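Local coordinates for protein cellulose hydrolase (Bacillus licheniformis, PDB 4YZT) that hydrolyses beta-1,4-glucosidic bonds within cellulose as a three-module endoglucanase of glycoside hydrolase family 5, at residues Asp343-Lys348 against Asp427-Asp432; Ala456-Thr461 against Phe519-Lys524; His58-Ile63 against Arg107-Val112. One frame throughout, in Å; residues are numbered along the deposited sequence.

Overall arrangement
From the N terminus, contact 3 comes first: it closes a loop that runs through strand 70-73 and helix 91-105, and sets helix 57-66 against the approach to strand 110-114 in the catalytic barrel. Contact 1 follows, joining the first and last strands of the X2 module and so closing nearly the whole of it. Contact 2 opens only after contact 1 has closed and ties a turn of the C-terminal module to the end of strand 515-522. The three stand in series, with no nesting or crossing. Contact 3 is remote, its centre about 39 Å from the centre of each of the others, whereas contacts 1 and 2 touch: Pro523 packs on Phe345 and Tyr431 at the junction of two modules.

Contact 1 of 3, residues Asp343-Lys348 against Asp427-Asp432; sequences DLFIKK and DIILYD
Ile429 N donates a hydrogen bond to Leu344 O at 2.7 Å, with an N-H...O angle of 167°. Leu344 N in turn donates to Asp427 O, and the pattern repeats as Ile346 N binds Ile429 O, Tyr431 N binds Ile346 O and Lys348 N binds Tyr431 O. Each of Leu344 and Ile346 thus straddles two residues of the partner strand, the signature of parallel pairing. CA-H groups add weaker contacts, as where Leu430 CA lies 3.4 Å from Ile346 O. Strands 338-347 and 424-431 are the first and last in sequence among the strands of the X2 carbohydrate-binding module's sheet, yet neighbours within it, and their parallel union recalls the joining of terminal strands in immunoglobulin-like sandwiches of the E-set type. On the face bearing Leu344, Ile346, Ile428 and Leu430, Leu344 CD2 and Ile428 CD1 meet at 3.8 Å, and both residues touch Leu398 of helix 395-401. On the face bearing Phe345, Ile429 CD1 sits over the Phe345 ring, 4.1 Å from its centroid and displaced toward the rim. Tyr431 holds CG in the crowded position between its backbone N and carbonyl carbon (chi1 83°). Its ring meets Lys347, whose CB lies 3.6 Å from Tyr431 CZ and whose CG stands over the ring face in a CH-pi contact. The lysine chain runs on extended to a salt bridge with Asp433, and a water bound to Tyr431 OH makes a weak bond to Lys347 NZ. At the other end Asp343 OD1 and Asp427 OD2 come within 3.7 Å, a repulsion probably offset by Lys280 of the catalytic barrel, which forms salt bridges with both; Asp427 OD1 is hydrogen-bonded to Gln413 NE2.

Contact 2 of 3, residues Ala456-Thr461 against Phe519-Lys524; sequences ASLNGT and FELWPK
Leu521 meets two residues of the facing segment, its methyls dividing the work: Leu521 CD2 lies 4.3 Å from Leu458 CD2, and Leu521 CD1 lies 3.6 Å from Thr461 OG1. The hydroxyl itself, with OG1 between the backbone N and the carbonyl carbon (chi1 69°), donates from Thr461 OG1 to Leu458 O at 2.8 Å. Leu458 O also accepts from Thr461 N, 3.0 Å away, so two bonds from one residue grip it. The backbone bond closes a type I' turn from Leu458 to Thr461, with Asn459 and Gly460 at its corners, and the hydroxyl reinforces it. In the beta-rich C-terminal module this turn carries the chain from strand 452-457 to strand 462-470, which belong to different sheets, and the second of these pairs with strand 515-522. Trp522 next contributes its backbone, the carbonyl O resting 3.2 Å from Thr461 CB, while the indole leads away to Thr238, Asn278 and Glu279 of the catalytic part of the chain. Pro523, which follows a cis peptide bond, brings its ring CD to within 4.1 Å of Thr461 CG2, the two side chains crossing at about a right angle.

Contact 3 of 3, residues His58-Ile63 against Arg107-Val112; sequences HTFDDI and REFYVV
Arg107 grips Asp61 side-on with two nitrogens, one to each carboxylate oxygen. Arg107 NE donates to Asp61 OD1 at 2.7 Å with an N-H...O angle of 161°, the oxygen lying close to the guanidinium plane but being met from above the carboxylate plane. Arg107 NH2 reaches Asp61 OD2 on its syn side at 3.1 Å, though tilted out of the carboxylate plane, and the two flat groups stand 56° apart. Apolar contact begins on the same arginine, whose chain bends at chi2 and sets Arg107 CD 3.5 Å from Phe60 CB. Phe109 presents its ring edge to the helix backbone: Phe109 CE2 lies 3.6 Å from Phe60 O and Phe109 CZ 3.9 Å from Ile63 C; CZ also touches the Ile63 CG2 methyl. In this TIM barrel, helix 57-66 follows the first strand, and the contact packs it against the turn between helix 91-105 and the third strand, 110-114. A leucine in place of Arg107 would probably leave the carboxylate of Asp61 without its charged mate. NH2 also forms a salt bridge with Glu57 and NH1 bonds to Trp103 O, so the guanidinium joins two acidic groups of one helix to the end of another, and its charge would be expected to favour the ionised form of Asp61.

Contact 1 of 3, residues Asp343-Lys348 against Asp427-Asp432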
loop_
_atom_site.group_PDB
_atom_site.type_symbol
_atom_site.label_atom_id
_atom_site.label_comp_id
_atom_site.label_asym_id
_atom_site.label_seq_id
_atom_site.Cartn_x
_atom_site.Cartn_y
_atom_site.Cartn_z
ATOM N N ASP A 343 15.635 4.330 12.097
ATOM C CA ASP A 343 16.451 3.178 12.462
ATOM C C ASP A 343 17.883 3.624 12.695
ATOM O O ASP A 343 18.542 4.125 11.780
ATOM C CB ASP A 343 16.413 2.111 11.370
ATOM C CG ASP A 343 15.226 1.174 11.498
ATOM O OD1 ASP A 343 14.800 0.870 12.635
ATOM O OD2 ASP A 343 14.724 0.723 10.448
ATOM N N LEU A 344 18.374 3.447 13.916
ATOM C CA LEU A 344 19.745 3.819 14.217
ATOM C C LEU A 344 20.638 2.573 14.250
ATOM O O LEU A 344 20.480 1.720 15.122
ATOM C CB LEU A 344 19.810 4.574 15.542
ATOM C CG LEU A 344 21.210 4.986 15.987
ATOM C CD1 LEU A 344 21.809 5.893 14.920
ATOM C CD2 LEU A 344 21.155 5.684 17.337
ATOM N N PHE A 345 21.559 2.478 13.289
ATOM C CA PHE A 345 22.489 1.353 13.185
ATOM C C PHE A 345 23.831 1.665 13.852
ATOM O O PHE A 345 24.497 2.639 13.502
ATOM C CB PHE A 345 22.730 0.980 11.716
ATOM C CG PHE A 345 21.542 0.363 11.032
ATOM C CD1 PHE A 345 21.354 -1.014 11.040
ATOM C CD2 PHE A 345 20.616 1.154 10.372
ATOM C CE1 PHE A 345 20.255 -1.587 10.391
ATOM C CE2 PHE A 345 19.520 0.587 9.732
ATOM C CZ PHE A 345 19.345 -0.777 9.737
ATOM N N ILE A 346 24.222 0.843 14.817
ATOM C CA ILE A 346 25.511 0.998 15.480
ATOM C C ILE A 346 26.332 -0.272 15.242
ATOM O O ILE A 346 25.865 -1.377 15.519
ATOM C CB ILE A 346 25.334 1.275 17.004
ATOM C CG1 ILE A 346 24.711 2.658 17.214
ATOM C CG2 ILE A 346 26.667 1.186 17.741
ATOM C CD1 ILE A 346 24.175 2.874 18.593
ATOM N N LYS A 347 27.544 -0.122 14.718
ATOM C CA LYS A 347 28.346 -1.294 14.406
ATOM C C LYS A 347 29.049 -1.810 15.648
ATOM O O LYS A 347 29.565 -1.029 16.453
ATOM C CB LYS A 347 29.371 -0.982 13.320
ATOM C CG LYS A 347 30.163 -2.191 12.847
ATOM C CD LYS A 347 30.873 -1.889 11.549
ATOM C CE LYS A 347 31.655 -3.090 11.043
ATOM N NZ LYS A 347 32.361 -2.775 9.778
ATOM N N LYS A 348 29.052 -3.133 15.797
ATOM C CA LYS A 348 29.736 -3.794 16.891
ATOM C C LYS A 348 31.181 -3.328 16.957
ATOM O O LYS A 348 31.907 -3.406 15.970
ATOM C CB LYS A 348 29.676 -5.315 16.706
ATOM C CG LYS A 348 29.931 -6.130 17.954
ATOM C CD LYS A 348 29.289 -7.505 17.807
ATOM C CE LYS A 348 29.606 -8.410 18.982
ATOM N NZ LYS A 348 28.995 -9.758 18.791
ATOM N N ASP A 427 14.296 2.490 16.385
ATOM C CA ASP A 427 14.984 1.258 16.756
ATOM C C ASP A 427 16.474 1.528 16.890
ATOM O O ASP A 427 17.070 2.185 16.032
ATOM C CB ASP A 427 14.754 0.156 15.721
ATOM C CG ASP A 427 13.375 -0.474 15.811
ATOM O OD1 ASP A 427 12.532 -0.022 16.611
ATOM O OD2 ASP A 427 13.133 -1.437 15.057
ATOM N N ILE A 428 17.063 1.053 17.984
ATOM C CA ILE A 428 18.506 1.097 18.148
ATOM C C ILE A 428 19.034 -0.297 17.803
ATOM O O ILE A 428 18.769 -1.251 18.516
ATOM C CB ILE A 428 18.913 1.494 19.573
ATOM C CG1 ILE A 428 18.239 2.809 19.973
ATOM C CG2 ILE A 428 20.439 1.554 19.686
ATOM C CD1 ILE A 428 19.180 3.975 20.141
ATOM N N ILE A 429 19.767 -0.400 16.702
ATOM C CA ILE A 429 20.127 -1.689 16.136
ATOM C C ILE A 429 21.630 -1.931 16.166
ATOM O O ILE A 429 22.398 -1.170 15.573
ATOM C CB ILE A 429 19.651 -1.802 14.672
ATOM C CG1 ILE A 429 18.159 -1.470 14.560
ATOM C CG2 ILE A 429 19.967 -3.184 14.112
ATOM C CD1 ILE A 429 17.662 -1.367 13.113
ATOM N N LEU A 430 22.051 -2.989 16.851
ATOM C CA LEU A 430 23.438 -3.423 16.785
ATOM C C LEU A 430 23.659 -4.318 15.570
ATOM O O LEU A 430 22.923 -5.281 15.372
ATOM C CB LEU A 430 23.829 -4.176 18.060
ATOM C CG LEU A 430 25.299 -4.576 18.242
ATOM C CD1 LEU A 430 26.179 -3.339 18.379
ATOM C CD2 LEU A 430 25.461 -5.481 19.468
ATOM N N TYR A 431 24.662 -4.009 14.759
ATOM C CA TYR A 431 24.954 -4.857 13.600
ATOM C C TYR A 431 26.431 -5.150 13.486
ATOM O O TYR A 431 27.259 -4.521 14.158
ATOM C CB TYR A 431 24.454 -4.226 12.294
ATOM C CG TYR A 431 25.387 -3.204 11.677
ATOM C CD1 TYR A 431 25.360 -1.878 12.090
ATOM C CD2 TYR A 431 26.281 -3.560 10.674
ATOM C CE1 TYR A 431 26.198 -0.940 11.528
ATOM C CE2 TYR A 431 27.130 -2.626 10.108
ATOM C CZ TYR A 431 27.077 -1.316 10.534
ATOM O OH TYR A 431 27.918 -0.388 9.975
ATOM N N ASP A 432 26.748 -6.135 12.649
ATOM C CA ASP A 432 28.125 -6.497 12.348
ATOM C C ASP A 432 28.170 -6.895 10.880
ATOM O O ASP A 432 27.115 -7.015 10.245
ATOM C CB ASP A 432 28.604 -7.632 13.251
ATOM C CG ASP A 432 30.093 -7.573 13.517
ATOM O OD1 ASP A 432 30.803 -6.813 12.819
ATOM O OD2 ASP A 432 30.553 -8.280 14.431
HETATM O O HOH W 1 29.831 -1.153 8.119
HETATM O O HOH W 2 32.997 -5.523 14.034
HETATM O O HOH W 3 29.680 -10.258 15.705
#

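Contact 2 of 3, residues Ala456-Thr461 against Phe519-Lys524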
loop_
_atom_site.group_PDB
_atom_site.type_symbol
_atom_site.label_atom_id
_atom_site.label_comp_id
_atom_site.label_asym_id
_atom_site.label_seq_id
_atom_site.Cartn_x
_atom_site.Cartn_y
_atom_site.Cartn_z
ATOM N N ALA A 456 22.398 -16.966 4.833
ATOM C CA ALA A 456 23.153 -15.823 5.311
ATOM C C ALA A 456 23.014 -15.635 6.822
ATOM O O ALA A 456 22.028 -16.066 7.426
ATOM C CB ALA A 456 22.701 -14.553 4.574
ATOM N N SER A 457 24.032 -15.023 7.420
ATOM C CA SER A 457 23.931 -14.437 8.754
ATOM C C SER A 457 24.016 -12.944 8.557
ATOM O O SER A 457 25.116 -12.401 8.434
ATOM C CB SER A 457 25.054 -14.907 9.683
ATOM O OG SER A 457 25.143 -16.319 9.741
ATOM N N LEU A 458 22.875 -12.268 8.513
ATOM C CA LEU A 458 22.876 -10.838 8.184
ATOM C C LEU A 458 23.338 -9.953 9.354
ATOM O O LEU A 458 23.659 -8.772 9.170
ATOM C CB LEU A 458 21.482 -10.414 7.707
ATOM C CG LEU A 458 21.095 -11.041 6.358
ATOM C CD1 LEU A 458 19.644 -10.723 6.006
ATOM C CD2 LEU A 458 22.024 -10.572 5.238
ATOM N N ASN A 459 23.365 -10.535 10.546
ATOM C CA ASN A 459 23.952 -9.897 11.723
ATOM C C ASN A 459 23.402 -8.502 11.981
ATOM O O ASN A 459 24.153 -7.586 12.290
ATOM C CB ASN A 459 25.477 -9.833 11.591
ATOM C CG ASN A 459 26.123 -11.210 11.591
ATOM O OD1 ASN A 459 25.584 -12.158 12.165
ATOM N ND2 ASN A 459 27.293 -11.321 10.960
ATOM N N GLY A 460 22.090 -8.352 11.859
ATOM C CA GLY A 460 21.443 -7.094 12.187
ATOM C C GLY A 460 21.131 -6.229 10.985
ATOM O O GLY A 460 20.351 -5.278 11.081
ATOM N N THR A 461 21.746 -6.541 9.850
ATOM C CA THR A 461 21.486 -5.775 8.642
ATOM C C THR A 461 20.191 -6.252 7.982
ATOM O O THR A 461 19.680 -7.320 8.309
ATOM C CB THR A 461 22.645 -5.862 7.626
ATOM O OG1 THR A 461 22.724 -7.182 7.084
ATOM C CG2 THR A 461 23.963 -5.491 8.271
ATOM N N PHE A 519 23.815 -7.653 -3.261
ATOM C CA PHE A 519 22.715 -7.488 -2.321
ATOM C C PHE A 519 23.018 -6.295 -1.422
ATOM O O PHE A 519 23.812 -6.408 -0.491
ATOM C CB PHE A 519 22.498 -8.766 -1.496
ATOM C CG PHE A 519 21.951 -9.910 -2.300
ATOM C CD1 PHE A 519 22.793 -10.694 -3.069
ATOM C CD2 PHE A 519 20.590 -10.186 -2.302
ATOM C CE1 PHE A 519 22.293 -11.740 -3.834
ATOM C CE2 PHE A 519 20.081 -11.225 -3.053
ATOM C CZ PHE A 519 20.940 -12.010 -3.827
ATOM N N GLU A 520 22.401 -5.147 -1.719
ATOM C CA GLU A 520 22.660 -3.929 -0.959
ATOM C C GLU A 520 21.772 -3.922 0.276
ATOM O O GLU A 520 20.568 -4.184 0.206
ATOM C CB GLU A 520 22.433 -2.679 -1.820
ATOM C CG GLU A 520 23.318 -2.605 -3.047
ATOM C CD GLU A 520 23.109 -1.345 -3.889
ATOM O OE1 GLU A 520 22.270 -0.483 -3.536
ATOM O OE2 GLU A 520 23.800 -1.218 -4.920
ATOM N N LEU A 521 22.389 -3.641 1.417
ATOM C CA LEU A 521 21.730 -3.751 2.705
ATOM C C LEU A 521 21.529 -2.405 3.391
ATOM O O LEU A 521 22.094 -1.391 2.979
ATOM C CB LEU A 521 22.549 -4.675 3.620
ATOM C CG LEU A 521 22.843 -6.041 3.006
ATOM C CD1 LEU A 521 23.961 -6.778 3.759
ATOM C CD2 LEU A 521 21.575 -6.872 3.003
ATOM N N TRP A 522 20.722 -2.420 4.447
ATOM C CA TRP A 522 20.707 -1.358 5.452
ATOM C C TRP A 522 21.599 -1.821 6.606
ATOM O O TRP A 522 21.467 -2.954 7.039
ATOM C CB TRP A 522 19.288 -1.092 5.956
ATOM C CG TRP A 522 18.272 -0.683 4.892
ATOM C CD1 TRP A 522 17.143 -1.364 4.524
ATOM C CD2 TRP A 522 18.295 0.513 4.097
ATOM N NE1 TRP A 522 16.467 -0.664 3.543
ATOM C CE2 TRP A 522 17.156 0.486 3.266
ATOM C CE3 TRP A 522 19.171 1.601 4.007
ATOM C CZ2 TRP A 522 16.875 1.502 2.353
ATOM C CZ3 TRP A 522 18.891 2.609 3.097
ATOM C CH2 TRP A 522 17.751 2.551 2.285
ATOM N N PRO A 523 22.493 -0.955 7.126
ATOM C CA PRO A 523 22.701 0.455 6.782
ATOM C C PRO A 523 23.343 0.658 5.415
ATOM O O PRO A 523 24.115 -0.193 4.953
ATOM C CB PRO A 523 23.636 0.950 7.885
ATOM C CG PRO A 523 24.410 -0.261 8.283
ATOM C CD PRO A 523 23.442 -1.412 8.155
ATOM N N LYS A 524 23.007 1.789 4.801
ATOM C CA LYS A 524 23.530 2.206 3.499
ATOM C C LYS A 524 25.033 2.017 3.401
ATOM O O LYS A 524 25.777 2.497 4.245
ATOM C CB LYS A 524 23.184 3.677 3.249
ATOM C CG LYS A 524 23.639 4.235 1.906
ATOM C CD LYS A 524 22.878 3.580 0.768
ATOM C CE LYS A 524 23.162 4.271 -0.559
ATOM N NZ LYS A 524 22.516 3.545 -1.686
#

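Contact 3 of 3, residues His58-Ile63 against Arg107-Val112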
loop_
_atom_site.group_PDB
_atom_site.type_symbol
_atom_site.label_atom_id
_atom_site.label_comp_id
_atom_site.label_asym_id
_atom_site.label_seq_id
_atom_site.Cartn_x
_atom_site.Cartn_y
_atom_site.Cartn_z
ATOM N N HIS A 58 -14.240 -11.008 13.381
ATOM C CA HIS A 58 -13.514 -10.193 14.349
ATOM C C HIS A 58 -12.471 -9.297 13.694
ATOM O O HIS A 58 -11.988 -8.347 14.310
ATOM C CB HIS A 58 -12.857 -11.068 15.434
ATOM C CG HIS A 58 -11.762 -11.960 14.936
ATOM N ND1 HIS A 58 -11.817 -13.331 15.053
ATOM C CD2 HIS A 58 -10.574 -11.680 14.347
ATOM C CE1 HIS A 58 -10.717 -13.859 14.542
ATOM N NE2 HIS A 58 -9.951 -12.880 14.100
ATOM N N THR A 59 -12.144 -9.566 12.434
ATOM C CA THR A 59 -11.234 -8.692 11.716
ATOM C C THR A 59 -11.848 -7.294 11.595
ATOM O O THR A 59 -11.135 -6.286 11.685
ATOM C CB THR A 59 -10.880 -9.286 10.338
ATOM O OG1 THR A 59 -10.126 -10.492 10.542
ATOM C CG2 THR A 59 -10.056 -8.320 9.512
ATOM N N PHE A 60 -13.171 -7.211 11.440
ATOM C CA PHE A 60 -13.810 -5.900 11.356
ATOM C C PHE A 60 -13.793 -5.171 12.699
ATOM O O PHE A 60 -13.697 -3.942 12.746
ATOM C CB PHE A 60 -15.233 -6.034 10.807
ATOM C CG PHE A 60 -15.257 -6.391 9.346
ATOM C CD1 PHE A 60 -14.974 -5.431 8.394
ATOM C CD2 PHE A 60 -15.495 -7.703 8.930
ATOM C CE1 PHE A 60 -14.943 -5.742 7.033
ATOM C CE2 PHE A 60 -15.476 -8.026 7.564
ATOM C CZ PHE A 60 -15.205 -7.042 6.619
ATOM N N ASP A 61 -13.854 -5.930 13.786
ATOM C CA ASP A 61 -13.688 -5.343 15.108
ATOM C C ASP A 61 -12.271 -4.792 15.268
ATOM O O ASP A 61 -12.075 -3.759 15.905
ATOM C CB ASP A 61 -13.995 -6.370 16.186
ATOM C CG ASP A 61 -15.468 -6.704 16.259
ATOM O OD1 ASP A 61 -16.318 -5.776 16.258
ATOM O OD2 ASP A 61 -15.770 -7.902 16.300
ATOM N N ASP A 62 -11.296 -5.489 14.686
ATOM C CA ASP A 62 -9.900 -5.086 14.770
ATOM C C ASP A 62 -9.679 -3.793 13.988
ATOM O O ASP A 62 -8.929 -2.913 14.412
ATOM C CB ASP A 62 -8.973 -6.197 14.239
ATOM C CG ASP A 62 -8.896 -7.412 15.173
ATOM O OD1 ASP A 62 -9.217 -7.279 16.366
ATOM O OD2 ASP A 62 -8.505 -8.511 14.706
ATOM N N ILE A 63 -10.346 -3.669 12.845
ATOM C CA ILE A 63 -10.186 -2.471 12.028
ATOM C C ILE A 63 -10.893 -1.299 12.705
ATOM O O ILE A 63 -10.435 -0.153 12.648
ATOM C CB ILE A 63 -10.731 -2.689 10.619
ATOM C CG1 ILE A 63 -9.949 -3.829 9.957
ATOM C CG2 ILE A 63 -10.577 -1.427 9.785
ATOM C CD1 ILE A 63 -8.441 -3.546 9.827
ATOM N N ARG A 107 -20.770 -2.378 12.253
ATOM C CA ARG A 107 -19.720 -1.715 13.029
ATOM C C ARG A 107 -19.675 -0.221 12.716
ATOM O O ARG A 107 -18.718 0.471 13.065
ATOM C CB ARG A 107 -18.365 -2.378 12.769
ATOM C CG ARG A 107 -18.191 -3.572 13.680
ATOM C CD ARG A 107 -17.666 -4.794 12.999
ATOM N NE ARG A 107 -17.667 -5.911 13.939
ATOM C CZ ARG A 107 -18.498 -6.946 13.873
ATOM N NH1 ARG A 107 -19.392 -7.029 12.887
ATOM N NH2 ARG A 107 -18.422 -7.904 14.787
ATOM N N GLU A 108 -20.743 0.249 12.072
ATOM C CA GLU A 108 -20.959 1.656 11.737
ATOM C C GLU A 108 -19.965 2.225 10.732
ATOM O O GLU A 108 -19.910 3.440 10.544
ATOM C CB GLU A 108 -20.947 2.513 13.005
ATOM C CG GLU A 108 -21.943 2.060 14.031
ATOM C CD GLU A 108 -23.230 2.840 13.929
ATOM O OE1 GLU A 108 -23.817 2.882 12.830
ATOM O OE2 GLU A 108 -23.631 3.430 14.959
ATOM N N PHE A 109 -19.185 1.362 10.080
ATOM C CA PHE A 109 -18.350 1.802 8.956
ATOM C C PHE A 109 -19.178 2.381 7.810
ATOM O O PHE A 109 -20.315 1.948 7.551
ATOM C CB PHE A 109 -17.525 0.637 8.386
ATOM C CG PHE A 109 -16.429 0.142 9.291
ATOM C CD1 PHE A 109 -15.381 0.978 9.670
ATOM C CD2 PHE A 109 -16.406 -1.177 9.715
ATOM C CE1 PHE A 109 -14.353 0.508 10.489
ATOM C CE2 PHE A 109 -15.384 -1.647 10.530
ATOM C CZ PHE A 109 -14.357 -0.804 10.924
ATOM N N TYR A 110 -18.601 3.331 7.089
ATOM C CA TYR A 110 -19.075 3.574 5.736
ATOM C C TYR A 110 -18.398 2.503 4.893
ATOM O O TYR A 110 -17.229 2.195 5.108
ATOM C CB TYR A 110 -18.740 4.980 5.259
ATOM C CG TYR A 110 -19.680 6.013 5.826
ATOM C CD1 TYR A 110 -19.567 6.417 7.150
ATOM C CD2 TYR A 110 -20.688 6.569 5.051
ATOM C CE1 TYR A 110 -20.417 7.355 7.688
ATOM C CE2 TYR A 110 -21.553 7.514 5.586
ATOM C CZ TYR A 110 -21.407 7.895 6.903
ATOM O OH TYR A 110 -22.256 8.825 7.448
ATOM N N VAL A 111 -19.136 1.908 3.967
ATOM C CA VAL A 111 -18.665 0.702 3.302
ATOM C C VAL A 111 -18.758 0.855 1.783
ATOM O O VAL A 111 -19.796 1.274 1.282
ATOM C CB VAL A 111 -19.483 -0.539 3.748
ATOM C CG1 VAL A 111 -18.978 -1.802 3.044
ATOM C CG2 VAL A 111 -19.443 -0.709 5.281
ATOM N N VAL A 112 -17.667 0.536 1.069
ATOM C CA VAL A 112 -17.657 0.556 -0.391
ATOM C C VAL A 112 -17.710 -0.872 -0.936
ATOM O O VAL A 112 -16.804 -1.673 -0.686
ATOM C CB VAL A 112 -16.414 1.272 -0.935
ATOM C CG1 VAL A 112 -16.339 1.187 -2.480
ATOM C CG2 VAL A 112 -16.413 2.724 -0.465
#